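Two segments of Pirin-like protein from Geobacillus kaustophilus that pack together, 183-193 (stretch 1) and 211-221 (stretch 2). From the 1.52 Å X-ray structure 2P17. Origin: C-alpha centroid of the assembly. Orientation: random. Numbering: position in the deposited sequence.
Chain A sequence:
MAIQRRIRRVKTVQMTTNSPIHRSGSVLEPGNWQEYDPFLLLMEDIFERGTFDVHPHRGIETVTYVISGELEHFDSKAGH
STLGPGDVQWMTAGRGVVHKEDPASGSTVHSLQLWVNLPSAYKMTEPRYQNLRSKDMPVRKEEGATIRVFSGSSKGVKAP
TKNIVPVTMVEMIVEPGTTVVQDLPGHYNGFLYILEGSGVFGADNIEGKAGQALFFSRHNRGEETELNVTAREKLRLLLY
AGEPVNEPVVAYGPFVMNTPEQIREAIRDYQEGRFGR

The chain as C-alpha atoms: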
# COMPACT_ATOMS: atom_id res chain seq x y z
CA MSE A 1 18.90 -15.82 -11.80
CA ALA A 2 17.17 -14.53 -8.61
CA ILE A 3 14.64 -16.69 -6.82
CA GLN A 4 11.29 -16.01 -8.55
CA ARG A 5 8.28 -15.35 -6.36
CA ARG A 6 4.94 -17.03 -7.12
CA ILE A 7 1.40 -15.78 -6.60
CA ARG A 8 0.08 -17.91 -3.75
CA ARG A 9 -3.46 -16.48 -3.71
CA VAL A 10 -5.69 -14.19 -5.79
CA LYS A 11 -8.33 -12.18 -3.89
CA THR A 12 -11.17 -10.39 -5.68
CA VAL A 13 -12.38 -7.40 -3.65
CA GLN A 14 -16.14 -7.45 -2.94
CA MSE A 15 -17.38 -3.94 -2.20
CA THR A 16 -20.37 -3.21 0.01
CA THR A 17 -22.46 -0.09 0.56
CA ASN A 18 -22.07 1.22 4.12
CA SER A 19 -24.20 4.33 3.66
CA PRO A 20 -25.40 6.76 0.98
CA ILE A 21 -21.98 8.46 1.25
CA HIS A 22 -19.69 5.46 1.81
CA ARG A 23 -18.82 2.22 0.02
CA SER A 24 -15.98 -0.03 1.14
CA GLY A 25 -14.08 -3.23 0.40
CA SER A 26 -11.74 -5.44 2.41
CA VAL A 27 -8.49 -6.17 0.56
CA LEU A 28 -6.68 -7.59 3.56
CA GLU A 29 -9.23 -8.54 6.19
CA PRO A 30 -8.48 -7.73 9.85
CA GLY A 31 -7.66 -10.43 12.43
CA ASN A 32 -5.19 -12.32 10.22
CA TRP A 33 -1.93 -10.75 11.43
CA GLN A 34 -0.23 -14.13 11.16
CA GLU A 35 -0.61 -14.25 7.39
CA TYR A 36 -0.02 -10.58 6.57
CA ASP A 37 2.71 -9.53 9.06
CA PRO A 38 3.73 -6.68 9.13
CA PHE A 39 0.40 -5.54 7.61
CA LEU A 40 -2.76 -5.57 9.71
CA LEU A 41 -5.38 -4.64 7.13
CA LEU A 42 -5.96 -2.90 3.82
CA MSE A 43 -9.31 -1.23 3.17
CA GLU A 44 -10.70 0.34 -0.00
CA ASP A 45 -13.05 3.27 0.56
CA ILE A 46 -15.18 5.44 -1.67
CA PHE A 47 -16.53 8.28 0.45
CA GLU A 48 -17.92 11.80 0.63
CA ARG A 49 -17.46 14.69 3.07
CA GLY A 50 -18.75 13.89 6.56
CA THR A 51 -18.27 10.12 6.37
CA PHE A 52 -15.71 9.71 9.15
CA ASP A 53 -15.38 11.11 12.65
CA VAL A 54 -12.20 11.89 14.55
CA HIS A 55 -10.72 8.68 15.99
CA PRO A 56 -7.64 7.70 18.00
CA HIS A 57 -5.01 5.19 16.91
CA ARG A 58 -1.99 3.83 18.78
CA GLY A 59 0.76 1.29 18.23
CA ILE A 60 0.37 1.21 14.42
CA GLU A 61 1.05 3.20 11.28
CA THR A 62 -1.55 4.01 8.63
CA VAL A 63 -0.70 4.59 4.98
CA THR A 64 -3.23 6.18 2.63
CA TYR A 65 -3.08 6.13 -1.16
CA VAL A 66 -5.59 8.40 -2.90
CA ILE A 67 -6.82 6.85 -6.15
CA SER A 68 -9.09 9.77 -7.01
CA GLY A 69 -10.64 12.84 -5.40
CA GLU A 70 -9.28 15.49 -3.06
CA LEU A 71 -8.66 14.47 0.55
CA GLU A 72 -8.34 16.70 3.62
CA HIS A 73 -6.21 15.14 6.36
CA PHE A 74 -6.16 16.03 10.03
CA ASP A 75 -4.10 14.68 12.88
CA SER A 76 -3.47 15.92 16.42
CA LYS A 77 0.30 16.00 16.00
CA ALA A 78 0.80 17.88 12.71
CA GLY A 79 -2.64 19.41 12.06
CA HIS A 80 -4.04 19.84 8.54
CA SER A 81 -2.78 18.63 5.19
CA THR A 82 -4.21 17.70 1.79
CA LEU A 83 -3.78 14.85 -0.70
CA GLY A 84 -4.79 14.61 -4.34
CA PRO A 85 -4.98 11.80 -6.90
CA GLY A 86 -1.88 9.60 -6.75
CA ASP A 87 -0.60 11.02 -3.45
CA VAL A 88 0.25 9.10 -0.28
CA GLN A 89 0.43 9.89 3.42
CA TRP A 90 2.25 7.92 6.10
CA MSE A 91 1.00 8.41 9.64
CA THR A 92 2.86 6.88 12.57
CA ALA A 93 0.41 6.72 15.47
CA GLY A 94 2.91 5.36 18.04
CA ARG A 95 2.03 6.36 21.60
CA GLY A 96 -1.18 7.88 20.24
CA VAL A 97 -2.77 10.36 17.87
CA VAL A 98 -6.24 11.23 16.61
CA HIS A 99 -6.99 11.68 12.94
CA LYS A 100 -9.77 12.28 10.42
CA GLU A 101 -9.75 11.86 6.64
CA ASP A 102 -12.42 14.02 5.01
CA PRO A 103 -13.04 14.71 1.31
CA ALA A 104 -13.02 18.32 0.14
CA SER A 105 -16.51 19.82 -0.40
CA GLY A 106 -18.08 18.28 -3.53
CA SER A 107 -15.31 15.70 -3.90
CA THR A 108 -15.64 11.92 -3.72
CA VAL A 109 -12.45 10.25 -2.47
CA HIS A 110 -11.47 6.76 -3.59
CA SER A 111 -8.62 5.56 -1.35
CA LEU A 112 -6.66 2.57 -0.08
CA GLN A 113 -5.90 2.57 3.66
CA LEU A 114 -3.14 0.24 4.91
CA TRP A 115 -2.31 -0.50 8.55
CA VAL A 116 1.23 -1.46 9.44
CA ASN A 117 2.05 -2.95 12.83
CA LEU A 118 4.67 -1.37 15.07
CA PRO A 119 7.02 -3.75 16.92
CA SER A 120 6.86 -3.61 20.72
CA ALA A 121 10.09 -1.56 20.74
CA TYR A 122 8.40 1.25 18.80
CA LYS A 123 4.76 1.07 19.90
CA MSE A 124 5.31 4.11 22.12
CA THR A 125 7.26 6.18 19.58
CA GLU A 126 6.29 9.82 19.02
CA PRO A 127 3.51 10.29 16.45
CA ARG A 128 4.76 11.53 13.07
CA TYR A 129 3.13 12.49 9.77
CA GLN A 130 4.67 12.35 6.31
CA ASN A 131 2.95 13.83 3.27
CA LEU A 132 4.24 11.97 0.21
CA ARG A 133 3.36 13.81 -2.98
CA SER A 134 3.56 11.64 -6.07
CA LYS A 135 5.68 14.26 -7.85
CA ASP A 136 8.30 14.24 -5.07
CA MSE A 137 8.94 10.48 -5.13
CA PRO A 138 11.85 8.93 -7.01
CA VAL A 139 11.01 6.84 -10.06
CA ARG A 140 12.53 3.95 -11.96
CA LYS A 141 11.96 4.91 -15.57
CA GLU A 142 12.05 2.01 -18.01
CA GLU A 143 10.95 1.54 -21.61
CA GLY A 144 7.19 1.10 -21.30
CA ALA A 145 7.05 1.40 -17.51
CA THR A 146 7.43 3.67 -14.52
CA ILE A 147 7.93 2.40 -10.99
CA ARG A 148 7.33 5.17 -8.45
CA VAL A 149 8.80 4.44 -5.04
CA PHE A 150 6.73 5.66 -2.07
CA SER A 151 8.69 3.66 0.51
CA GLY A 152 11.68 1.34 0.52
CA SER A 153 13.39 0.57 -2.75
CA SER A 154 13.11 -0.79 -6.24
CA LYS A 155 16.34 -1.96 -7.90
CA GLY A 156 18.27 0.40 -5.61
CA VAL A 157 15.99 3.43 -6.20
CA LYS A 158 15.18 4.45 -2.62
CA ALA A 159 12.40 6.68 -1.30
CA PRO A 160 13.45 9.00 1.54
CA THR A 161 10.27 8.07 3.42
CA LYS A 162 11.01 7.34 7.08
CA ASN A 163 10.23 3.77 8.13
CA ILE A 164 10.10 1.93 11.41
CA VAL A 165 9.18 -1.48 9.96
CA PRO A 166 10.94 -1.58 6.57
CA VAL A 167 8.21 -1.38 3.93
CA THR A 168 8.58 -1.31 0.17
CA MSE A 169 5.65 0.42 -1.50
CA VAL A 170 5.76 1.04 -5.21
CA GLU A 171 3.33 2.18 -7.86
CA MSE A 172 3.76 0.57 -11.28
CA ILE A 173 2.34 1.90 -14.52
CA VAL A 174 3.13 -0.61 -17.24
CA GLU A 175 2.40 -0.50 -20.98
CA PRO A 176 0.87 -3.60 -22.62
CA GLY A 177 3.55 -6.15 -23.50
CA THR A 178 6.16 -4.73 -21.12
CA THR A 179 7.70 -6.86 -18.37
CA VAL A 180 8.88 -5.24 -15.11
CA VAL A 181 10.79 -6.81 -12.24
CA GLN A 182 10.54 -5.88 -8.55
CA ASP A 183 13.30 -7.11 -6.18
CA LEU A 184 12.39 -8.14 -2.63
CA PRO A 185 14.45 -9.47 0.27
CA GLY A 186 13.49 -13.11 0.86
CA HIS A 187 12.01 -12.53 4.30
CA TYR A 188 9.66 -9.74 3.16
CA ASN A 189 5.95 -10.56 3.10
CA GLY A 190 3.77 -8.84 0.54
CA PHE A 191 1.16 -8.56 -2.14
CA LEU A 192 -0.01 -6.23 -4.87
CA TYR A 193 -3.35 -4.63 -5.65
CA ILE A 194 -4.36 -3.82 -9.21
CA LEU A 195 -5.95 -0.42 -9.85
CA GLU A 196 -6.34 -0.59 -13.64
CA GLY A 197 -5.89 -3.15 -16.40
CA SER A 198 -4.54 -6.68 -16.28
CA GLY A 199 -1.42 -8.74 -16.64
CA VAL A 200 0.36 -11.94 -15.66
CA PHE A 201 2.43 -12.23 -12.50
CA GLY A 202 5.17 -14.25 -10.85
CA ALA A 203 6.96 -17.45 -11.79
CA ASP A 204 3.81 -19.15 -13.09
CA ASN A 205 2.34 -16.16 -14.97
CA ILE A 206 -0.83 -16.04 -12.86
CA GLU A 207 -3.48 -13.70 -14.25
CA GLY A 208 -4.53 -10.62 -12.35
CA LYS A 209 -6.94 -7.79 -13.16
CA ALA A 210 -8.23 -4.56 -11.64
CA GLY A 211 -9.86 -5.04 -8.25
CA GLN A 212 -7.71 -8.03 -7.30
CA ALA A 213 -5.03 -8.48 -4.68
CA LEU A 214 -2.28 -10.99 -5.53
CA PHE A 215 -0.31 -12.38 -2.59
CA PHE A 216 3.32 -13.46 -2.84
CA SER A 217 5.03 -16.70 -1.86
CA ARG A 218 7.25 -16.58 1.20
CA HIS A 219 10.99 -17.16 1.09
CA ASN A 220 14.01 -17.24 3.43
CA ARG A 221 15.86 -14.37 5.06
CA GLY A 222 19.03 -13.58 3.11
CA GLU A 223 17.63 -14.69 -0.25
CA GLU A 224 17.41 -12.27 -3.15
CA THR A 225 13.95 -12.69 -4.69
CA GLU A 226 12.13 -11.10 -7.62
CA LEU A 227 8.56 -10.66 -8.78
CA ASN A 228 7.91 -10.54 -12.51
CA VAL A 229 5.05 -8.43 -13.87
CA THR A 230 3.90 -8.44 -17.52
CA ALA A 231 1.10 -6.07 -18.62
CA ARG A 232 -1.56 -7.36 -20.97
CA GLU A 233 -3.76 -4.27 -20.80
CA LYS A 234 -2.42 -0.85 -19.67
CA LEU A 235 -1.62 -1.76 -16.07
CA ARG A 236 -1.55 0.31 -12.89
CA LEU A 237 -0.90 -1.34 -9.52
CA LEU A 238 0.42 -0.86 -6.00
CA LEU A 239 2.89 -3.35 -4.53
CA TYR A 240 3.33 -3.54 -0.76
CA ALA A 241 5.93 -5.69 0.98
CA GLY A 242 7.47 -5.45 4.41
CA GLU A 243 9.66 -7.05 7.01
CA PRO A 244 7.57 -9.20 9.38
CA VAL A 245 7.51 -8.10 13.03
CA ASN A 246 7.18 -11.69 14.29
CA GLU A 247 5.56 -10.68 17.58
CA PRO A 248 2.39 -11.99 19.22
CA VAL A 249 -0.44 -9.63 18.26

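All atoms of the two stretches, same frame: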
# COMPACT_ATOMS: atom_id res chain seq x y z
N ASP A 183 12.47 -6.34 -7.13
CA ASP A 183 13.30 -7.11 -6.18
C ASP A 183 12.73 -7.02 -4.77
O ASP A 183 12.25 -5.96 -4.36
CB ASP A 183 14.74 -6.59 -6.17
CG ASP A 183 14.83 -5.10 -5.91
OD1 ASP A 183 14.08 -4.33 -6.55
OD2 ASP A 183 15.64 -4.69 -5.04
N LEU A 184 12.80 -8.12 -4.03
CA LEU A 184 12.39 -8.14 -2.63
C LEU A 184 13.31 -9.02 -1.83
O LEU A 184 13.66 -10.10 -2.28
CB LEU A 184 10.97 -8.71 -2.48
CG LEU A 184 9.83 -7.89 -3.07
CD1 LEU A 184 8.57 -8.72 -3.00
CD2 LEU A 184 9.66 -6.55 -2.32
N PRO A 185 13.71 -8.57 -0.63
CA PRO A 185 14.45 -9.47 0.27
C PRO A 185 13.60 -10.69 0.58
O PRO A 185 12.37 -10.59 0.68
CB PRO A 185 14.65 -8.62 1.52
CG PRO A 185 14.59 -7.19 1.01
CD PRO A 185 13.56 -7.21 -0.07
N GLY A 186 14.23 -11.85 0.72
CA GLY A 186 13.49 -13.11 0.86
C GLY A 186 12.53 -13.18 2.04
O GLY A 186 11.50 -13.88 1.98
N HIS A 187 12.84 -12.46 3.11
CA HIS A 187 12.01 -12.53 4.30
C HIS A 187 10.83 -11.55 4.25
O HIS A 187 9.94 -11.60 5.12
CB HIS A 187 12.85 -12.30 5.57
CG HIS A 187 13.37 -10.91 5.71
ND1 HIS A 187 14.24 -10.34 4.80
CD2 HIS A 187 13.15 -9.97 6.66
CE1 HIS A 187 14.53 -9.11 5.18
NE2 HIS A 187 13.87 -8.85 6.30
N TYR A 188 10.79 -10.67 3.26
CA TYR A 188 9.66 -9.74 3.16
C TYR A 188 8.38 -10.51 2.81
O TYR A 188 8.41 -11.51 2.08
CB TYR A 188 9.89 -8.67 2.09
CG TYR A 188 10.64 -7.42 2.52
CD1 TYR A 188 11.64 -7.45 3.48
CD2 TYR A 188 10.35 -6.20 1.90
CE1 TYR A 188 12.32 -6.29 3.83
CE2 TYR A 188 11.02 -5.03 2.25
CZ TYR A 188 12.01 -5.08 3.21
OH TYR A 188 12.71 -3.94 3.55
N ASN A 189 7.27 -10.00 3.32
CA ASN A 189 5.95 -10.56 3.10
C ASN A 189 5.16 -9.49 2.37
O ASN A 189 5.15 -8.34 2.78
CB ASN A 189 5.33 -10.91 4.46
CG ASN A 189 3.98 -11.62 4.33
OD1 ASN A 189 3.68 -12.25 3.32
ND2 ASN A 189 3.19 -11.56 5.39
N GLY A 190 4.48 -9.86 1.28
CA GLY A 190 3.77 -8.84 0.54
C GLY A 190 2.73 -9.31 -0.45
O GLY A 190 2.39 -10.50 -0.53
N PHE A 191 2.24 -8.35 -1.21
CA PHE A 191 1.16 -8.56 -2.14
C PHE A 191 1.10 -7.35 -3.04
O PHE A 191 1.77 -6.33 -2.79
CB PHE A 191 -0.17 -8.72 -1.37
CG PHE A 191 -0.58 -7.49 -0.61
CD1 PHE A 191 -1.38 -6.54 -1.23
CD2 PHE A 191 -0.11 -7.24 0.67
CE1 PHE A 191 -1.73 -5.37 -0.57
CE2 PHE A 191 -0.45 -6.08 1.34
CZ PHE A 191 -1.26 -5.14 0.73
N LEU A 192 0.28 -7.42 -4.08
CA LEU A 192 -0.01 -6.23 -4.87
C LEU A 192 -1.50 -6.09 -5.09
O LEU A 192 -2.23 -7.08 -4.98
CB LEU A 192 0.79 -6.21 -6.21
CG LEU A 192 0.58 -7.37 -7.18
CD1 LEU A 192 -0.70 -7.23 -8.00
CD2 LEU A 192 1.79 -7.51 -8.10
N TYR A 193 -1.95 -4.88 -5.36
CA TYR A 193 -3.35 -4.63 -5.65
C TYR A 193 -3.44 -3.89 -6.97
O TYR A 193 -2.74 -2.90 -7.17
CB TYR A 193 -4.01 -3.83 -4.52
CG TYR A 193 -5.45 -3.50 -4.82
CD1 TYR A 193 -6.43 -4.48 -4.74
CD2 TYR A 193 -5.82 -2.22 -5.24
CE1 TYR A 193 -7.75 -4.18 -5.03
CE2 TYR A 193 -7.14 -1.91 -5.56
CZ TYR A 193 -8.09 -2.91 -5.44
OH TYR A 193 -9.42 -2.64 -5.75
N GLY A 211 -9.00 -4.66 -9.37
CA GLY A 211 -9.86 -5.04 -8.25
C GLY A 211 -9.42 -6.30 -7.55
O GLY A 211 -10.12 -6.79 -6.65
N GLN A 212 -8.27 -6.83 -7.94
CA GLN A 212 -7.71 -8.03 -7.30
C GLN A 212 -6.44 -7.74 -6.55
O GLN A 212 -5.62 -6.90 -6.98
CB GLN A 212 -7.46 -9.13 -8.33
CG GLN A 212 -8.72 -9.53 -9.10
CD GLN A 212 -8.50 -10.77 -9.92
OE1 GLN A 212 -7.57 -10.83 -10.73
NE2 GLN A 212 -9.36 -11.77 -9.72
N ALA A 213 -6.29 -8.44 -5.43
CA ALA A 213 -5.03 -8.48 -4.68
C ALA A 213 -4.35 -9.82 -4.91
O ALA A 213 -5.00 -10.87 -4.79
CB ALA A 213 -5.27 -8.26 -3.20
N LEU A 214 -3.06 -9.78 -5.24
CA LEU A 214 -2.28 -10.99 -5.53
C LEU A 214 -1.20 -11.10 -4.48
O LEU A 214 -0.39 -10.19 -4.34
CB LEU A 214 -1.68 -10.92 -6.94
CG LEU A 214 -2.61 -11.29 -8.10
CD1 LEU A 214 -3.71 -10.25 -8.30
CD2 LEU A 214 -1.79 -11.40 -9.38
N PHE A 215 -1.21 -12.20 -3.73
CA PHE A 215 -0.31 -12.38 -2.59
C PHE A 215 0.89 -13.19 -2.99
O PHE A 215 0.77 -14.13 -3.78
CB PHE A 215 -1.05 -13.05 -1.44
CG PHE A 215 -2.15 -12.21 -0.89
CD1 PHE A 215 -1.92 -11.36 0.20
CD2 PHE A 215 -3.41 -12.22 -1.48
CE1 PHE A 215 -2.94 -10.55 0.69
CE2 PHE A 215 -4.43 -11.41 -1.00
CZ PHE A 215 -4.20 -10.58 0.09
N PHE A 216 2.05 -12.86 -2.42
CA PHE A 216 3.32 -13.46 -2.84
C PHE A 216 3.71 -14.65 -1.96
O PHE A 216 3.46 -14.65 -0.76
CB PHE A 216 4.48 -12.44 -2.82
CG PHE A 216 4.19 -11.13 -3.50
CD1 PHE A 216 3.31 -11.05 -4.59
CD2 PHE A 216 4.83 -9.96 -3.08
CE1 PHE A 216 3.05 -9.84 -5.21
CE2 PHE A 216 4.58 -8.73 -3.71
CZ PHE A 216 3.70 -8.67 -4.78
N SER A 217 4.36 -15.63 -2.58
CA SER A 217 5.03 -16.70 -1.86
C SER A 217 6.03 -16.14 -0.86
O SER A 217 6.59 -15.07 -1.06
CB SER A 217 5.75 -17.63 -2.84
OG SER A 217 6.57 -16.89 -3.73
N ARG A 218 6.26 -16.91 0.19
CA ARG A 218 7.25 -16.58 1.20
C ARG A 218 8.57 -17.28 0.93
O ARG A 218 8.59 -18.39 0.39
CB ARG A 218 6.74 -17.01 2.58
CG ARG A 218 5.44 -16.32 3.01
CD ARG A 218 5.62 -14.85 3.33
NE ARG A 218 6.38 -14.61 4.55
CZ ARG A 218 5.88 -14.55 5.80
NH1 ARG A 218 4.59 -14.73 6.03
NH2 ARG A 218 6.69 -14.33 6.82
N HIS A 219 9.66 -16.62 1.30
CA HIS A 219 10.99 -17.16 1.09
C HIS A 219 11.83 -16.98 2.36
O HIS A 219 11.29 -16.64 3.40
CB HIS A 219 11.60 -16.52 -0.17
CG HIS A 219 10.76 -16.77 -1.38
ND1 HIS A 219 10.93 -17.89 -2.17
CD2 HIS A 219 9.67 -16.12 -1.87
CE1 HIS A 219 10.01 -17.89 -3.12
NE2 HIS A 219 9.24 -16.83 -2.96
N ASN A 220 13.12 -17.26 2.27
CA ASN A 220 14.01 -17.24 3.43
C ASN A 220 14.76 -15.93 3.57
O ASN A 220 15.13 -15.32 2.57
CB ASN A 220 15.03 -18.37 3.33
CG ASN A 220 14.39 -19.73 3.28
OD1 ASN A 220 13.73 -20.15 4.22
ND2 ASN A 220 14.59 -20.44 2.17
N ARG A 221 15.01 -15.53 4.81
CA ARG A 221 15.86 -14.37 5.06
C ARG A 221 17.22 -14.59 4.39
O ARG A 221 17.76 -15.71 4.38
CB ARG A 221 16.05 -14.17 6.57
CG ARG A 221 16.76 -12.89 6.96
CD ARG A 221 17.16 -12.89 8.43
NE ARG A 221 17.99 -11.73 8.75
CZ ARG A 221 17.52 -10.52 9.07
NH1 ARG A 221 16.21 -10.29 9.13
NH2 ARG A 221 18.38 -9.54 9.33
O HOH W 1 8.95 -14.24 3.00
O HOH W 2 9.49 -13.80 6.60
O HOH W 3 4.85 -12.78 0.88

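The contact is held first by backbone hydrogen bonds between two antiparallel strands, 189-193 and 212-216. Leu192 and Leu214 form a reciprocal pair: Leu214 N donates to Leu192 O at 2.8 Å, and Leu192 N donates to Leu214 O at 2.9 Å. Phe216 N continues the ladder, donating to Gly190 O at 3.0 Å.

Past this bond the backbones separate around Asn189 before closing again at the turn, and waters bridge the gap. Water 3 joins Gly190 N (3.0 Å) to Phe216 O (2.8 Å) and also lies 2.8 Å from Asn189 OD1, whose amide side chain can accept beside the strand end. Water 1 accepts from His219 N and Arg218 NE, each at 3.0 Å, supplementing a weak direct bond from His219 N to Gly186 O (3.4 Å). The long Arg218 side chain reaches back so that its NH2 also meets water 2, which donates to His187 O.

Gly186 suits this close approach because a CB would lie 2.0 Å from Asn220 O, a clash; without one, its CA approaches that oxygen to 3.2 Å.

Apolar packing completes the contact. The flat Phe216 ring lies with one face over Phe191 N, covering the backbone beside Gly190, while its CD2 meets Leu184 CD1 at 3.9 Å. Phe191 and Phe215 share one sheet face, with CB and CD1 respectively 3.5 Å apart; small Ala213 lies beside Tyr193 on that same face.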